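Local atomic coordinates of succinate-semialdehyde dehydrogenase (Synechococcus sp., PDB entry 4IT9), a protein that probably oxidises succinate semialdehyde to succinate with a nicotinamide cofactor, as a member of the aldehyde dehydrogenase family. Residues A[51-56]-A[175-180]. Residues are numbered along the deposited sequence; the frame is centred on the assembly and turned at random.
Sequences QWLENA and AGFPEG. With EDO (1,2-ethanediol), chain E.
W52, A175 and F177 bury the most surface where helix 46-62 meets the loop that follows helix 162-175. The CB of W52 stands almost directly above the centre of the F177 ring, 3.4 Å from its centroid, a CH-pi contact. With CG anti to its carbonyl carbon (chi1 -57°), the indole then turns its edge toward that same phenyl face; the planes meet at 62°, an edge-to-face pair. One indole face is covered by the loop: G176 O lies 3.5 Å from W52 CE2, and P178 CD sits 4.0 Å from the centroid of the W52 six-membered ring, a second CH-pi contact. An alanine in place of W52 would probably leave P178 CD and the G176 peptide without their aromatic cover.

A175 directs its methyl into the helix backbone, with A175 CB 3.3 Å from W52 O and 3.9 Å from A56 CB. N55 ND2 donates to A175 O in a nearly straight hydrogen bond (2.9 Å, 169°), the oxygen lying in the amide plane of N55. G176, at positive phi, closes helix 162-175 in a Schellman motif; a CB there would collide with W52 CD1.

The contact thus joins the side of helix 46-62 to the link between helix 162-175 and strand 182-185. Y41 of helix 24-41 touches both W52 and F177, L172 packs on A56 and F177, and helix 137-148 supplies L147 to F177 and A144 to L53, whose other neighbours include C93 and Y96 of helix 79-103.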
ATOM      1  N   GLN A  51     -18.775  20.920   4.519  1.00  8.22           N
ATOM      2  CA  GLN A  51     -18.917  22.251   5.125  1.00  8.81           C
ATOM      3  C   GLN A  51     -17.671  22.648   5.905  1.00  9.59           C
ATOM      4  O   GLN A  51     -17.133  23.749   5.738  1.00  9.72           O
ATOM      5  CB  GLN A  51     -20.112  22.279   6.074  1.00  8.51           C
ATOM      6  CG  GLN A  51     -20.232  23.597   6.840  1.00 10.46           C
ATOM      7  CD  GLN A  51     -21.135  23.487   8.048  1.00 11.81           C
ATOM      8  OE1 GLN A  51     -21.787  22.463   8.262  1.00 13.52           O
ATOM      9  NE2 GLN A  51     -21.175  24.546   8.857  1.00 10.32           N
ATOM     10  N   TRP A  52     -17.209  21.747   6.766  1.00  9.65           N
ATOM     11  CA  TRP A  52     -16.020  22.014   7.561  1.00  9.45           C
ATOM     12  C   TRP A  52     -14.767  22.163   6.697  1.00 10.01           C
ATOM     13  O   TRP A  52     -13.941  23.048   6.939  1.00  9.33           O
ATOM     14  CB  TRP A  52     -15.858  20.945   8.655  1.00  7.94           C
ATOM     15  CG  TRP A  52     -17.070  20.864   9.564  1.00  8.06           C
ATOM     16  CD1 TRP A  52     -17.843  21.912   9.993  1.00  6.79           C
ATOM     17  CD2 TRP A  52     -17.655  19.684  10.131  1.00 10.69           C
ATOM     18  NE1 TRP A  52     -18.865  21.452  10.795  1.00  8.05           N
ATOM     19  CE2 TRP A  52     -18.770  20.086  10.895  1.00  8.56           C
ATOM     20  CE3 TRP A  52     -17.344  18.317  10.068  1.00  9.41           C
ATOM     21  CZ2 TRP A  52     -19.579  19.180  11.593  1.00  9.98           C
ATOM     22  CZ3 TRP A  52     -18.146  17.418  10.764  1.00  8.51           C
ATOM     23  CH2 TRP A  52     -19.251  17.853  11.510  1.00 11.52           C
ATOM     24  N   LEU A  53     -14.635  21.322   5.673  1.00  9.90           N
ATOM     25  CA  LEU A  53     -13.503  21.414   4.757  1.00  9.41           C
ATOM     26  C   LEU A  53     -13.508  22.731   3.987  1.00 11.92           C
ATOM     27  O   LEU A  53     -12.465  23.364   3.812  1.00  9.36           O
ATOM     28  CB  LEU A  53     -13.533  20.233   3.777  1.00 11.56           C
ATOM     29  CG  LEU A  53     -12.198  19.804   3.196  1.00 15.60           C
ATOM     30  CD1 LEU A  53     -11.155  19.727   4.304  1.00 15.26           C
ATOM     31  CD2 LEU A  53     -12.354  18.453   2.507  1.00 11.58           C
ATOM     32  N   GLU A  54     -14.680  23.146   3.517  1.00  9.59           N
ATOM     33  CA  GLU A  54     -14.789  24.427   2.833  1.00 10.20           C
ATOM     34  C   GLU A  54     -14.571  25.604   3.787  1.00 10.88           C
ATOM     35  O   GLU A  54     -13.992  26.609   3.399  1.00 10.16           O
ATOM     36  CB  GLU A  54     -16.121  24.544   2.075  1.00 12.06           C
ATOM     37  CG  GLU A  54     -16.189  23.593   0.887  1.00 11.00           C
ATOM     38  CD  GLU A  54     -17.475  23.686   0.080  1.00 17.38           C
ATOM     39  OE1 GLU A  54     -18.509  24.131   0.621  1.00 18.53           O
ATOM     40  OE2 GLU A  54     -17.442  23.290  -1.104  1.00 20.83           O
ATOM     41  N   ASN A  55     -15.009  25.484   5.035  1.00  9.09           N
ATOM     42  CA  ASN A  55     -14.688  26.517   6.022  1.00 10.25           C
ATOM     43  C   ASN A  55     -13.187  26.668   6.219  1.00  9.25           C
ATOM     44  O   ASN A  55     -12.676  27.785   6.352  1.00  8.83           O
ATOM     45  CB  ASN A  55     -15.331  26.215   7.376  1.00  9.21           C
ATOM     46  CG  ASN A  55     -16.812  26.482   7.393  1.00 11.17           C
ATOM     47  OD1 ASN A  55     -17.369  27.050   6.453  1.00 10.66           O
ATOM     48  ND2 ASN A  55     -17.467  26.072   8.476  1.00  8.44           N
ATOM     49  N   ALA A  56     -12.492  25.533   6.260  1.00 10.92           N
ATOM     50  CA  ALA A  56     -11.040  25.526   6.405  1.00  8.76           C
ATOM     51  C   ALA A  56     -10.399  26.225   5.217  1.00  9.63           C
ATOM     52  O   ALA A  56      -9.479  27.017   5.389  1.00  8.17           O
ATOM     53  CB  ALA A  56     -10.506  24.087   6.543  1.00  7.13           C
ATOM     54  N   ALA A 175     -12.744  25.836  11.728  1.00  8.38           N
ATOM     55  CA  ALA A 175     -13.582  25.430  10.608  1.00  9.48           C
ATOM     56  C   ALA A 175     -14.808  24.671  11.087  1.00  7.18           C
ATOM     57  O   ALA A 175     -15.815  24.598  10.383  1.00  7.83           O
ATOM     58  CB  ALA A 175     -12.792  24.589   9.641  1.00  9.93           C
ATOM     59  N   GLY A 176     -14.706  24.063  12.268  1.00  7.36           N
ATOM     60  CA  GLY A 176     -15.821  23.302  12.809  1.00  8.60           C
ATOM     61  C   GLY A 176     -15.609  21.804  12.959  1.00  8.37           C
ATOM     62  O   GLY A 176     -16.505  21.107  13.409  1.00  8.86           O
ATOM     63  N   PHE A 177     -14.450  21.283  12.576  1.00  8.57           N
ATOM     64  CA  PHE A 177     -14.230  19.841  12.751  1.00  8.36           C
ATOM     65  C   PHE A 177     -14.265  19.493  14.235  1.00  7.96           C
ATOM     66  O   PHE A 177     -13.586  20.138  15.034  1.00 11.14           O
ATOM     67  CB  PHE A 177     -12.891  19.416  12.145  1.00  7.39           C
ATOM     68  CG  PHE A 177     -12.894  19.349  10.638  1.00  7.72           C
ATOM     69  CD1 PHE A 177     -13.500  18.278   9.986  1.00  8.98           C
ATOM     70  CD2 PHE A 177     -12.298  20.346   9.879  1.00  8.27           C
ATOM     71  CE1 PHE A 177     -13.505  18.210   8.598  1.00  8.63           C
ATOM     72  CE2 PHE A 177     -12.302  20.291   8.491  1.00  7.91           C
ATOM     73  CZ  PHE A 177     -12.905  19.216   7.850  1.00  9.18           C
ATOM     74  N   PRO A 178     -15.066  18.484  14.615  1.00  8.78           N
ATOM     75  CA  PRO A 178     -15.195  18.101  16.030  1.00  7.65           C
ATOM     76  C   PRO A 178     -13.858  17.774  16.702  1.00  8.87           C
ATOM     77  O   PRO A 178     -12.900  17.337  16.044  1.00  8.67           O
ATOM     78  CB  PRO A 178     -16.085  16.856  15.968  1.00  9.86           C
ATOM     79  CG  PRO A 178     -16.953  17.098  14.750  1.00 11.51           C
ATOM     80  CD  PRO A 178     -15.990  17.716  13.754  1.00  9.56           C
ATOM     81  N   GLU A 179     -13.799  18.016  18.007  1.00  8.71           N
ATOM     82  CA  GLU A 179     -12.605  17.750  18.797  1.00 11.52           C
ATOM     83  C   GLU A 179     -12.190  16.289  18.652  1.00 10.36           C
ATOM     84  O   GLU A 179     -13.027  15.386  18.757  1.00  9.76           O
ATOM     85  CB  GLU A 179     -12.885  18.063  20.263  1.00 11.34           C
ATOM     86  CG  GLU A 179     -11.696  17.850  21.176  1.00 10.99           C
ATOM     87  CD  GLU A 179     -12.031  18.151  22.616  1.00 11.28           C
ATOM     88  OE1 GLU A 179     -13.184  18.541  22.891  1.00 13.12           O
ATOM     89  OE2 GLU A 179     -11.133  17.996  23.469  1.00 12.18           O
ATOM     90  N   GLY A 180     -10.902  16.070  18.380  1.00  9.10           N
ATOM     91  CA  GLY A 180     -10.370  14.718  18.256  1.00  9.59           C
ATOM     92  C   GLY A 180     -10.318  14.227  16.828  1.00  8.84           C
ATOM     93  O   GLY A 180      -9.709  13.186  16.537  1.00  9.03           O
TER
HETATM   94  C1  EDO E 503      -9.167  20.301  15.558  1.00 12.31           C
HETATM   95  O1  EDO E 503      -9.634  20.467  16.905  1.00 11.81           O
HETATM   96  C2  EDO E 503     -10.218  19.569  14.739  1.00  9.93           C
HETATM   97  O2  EDO E 503     -10.449  18.273  15.310  1.00  9.81           O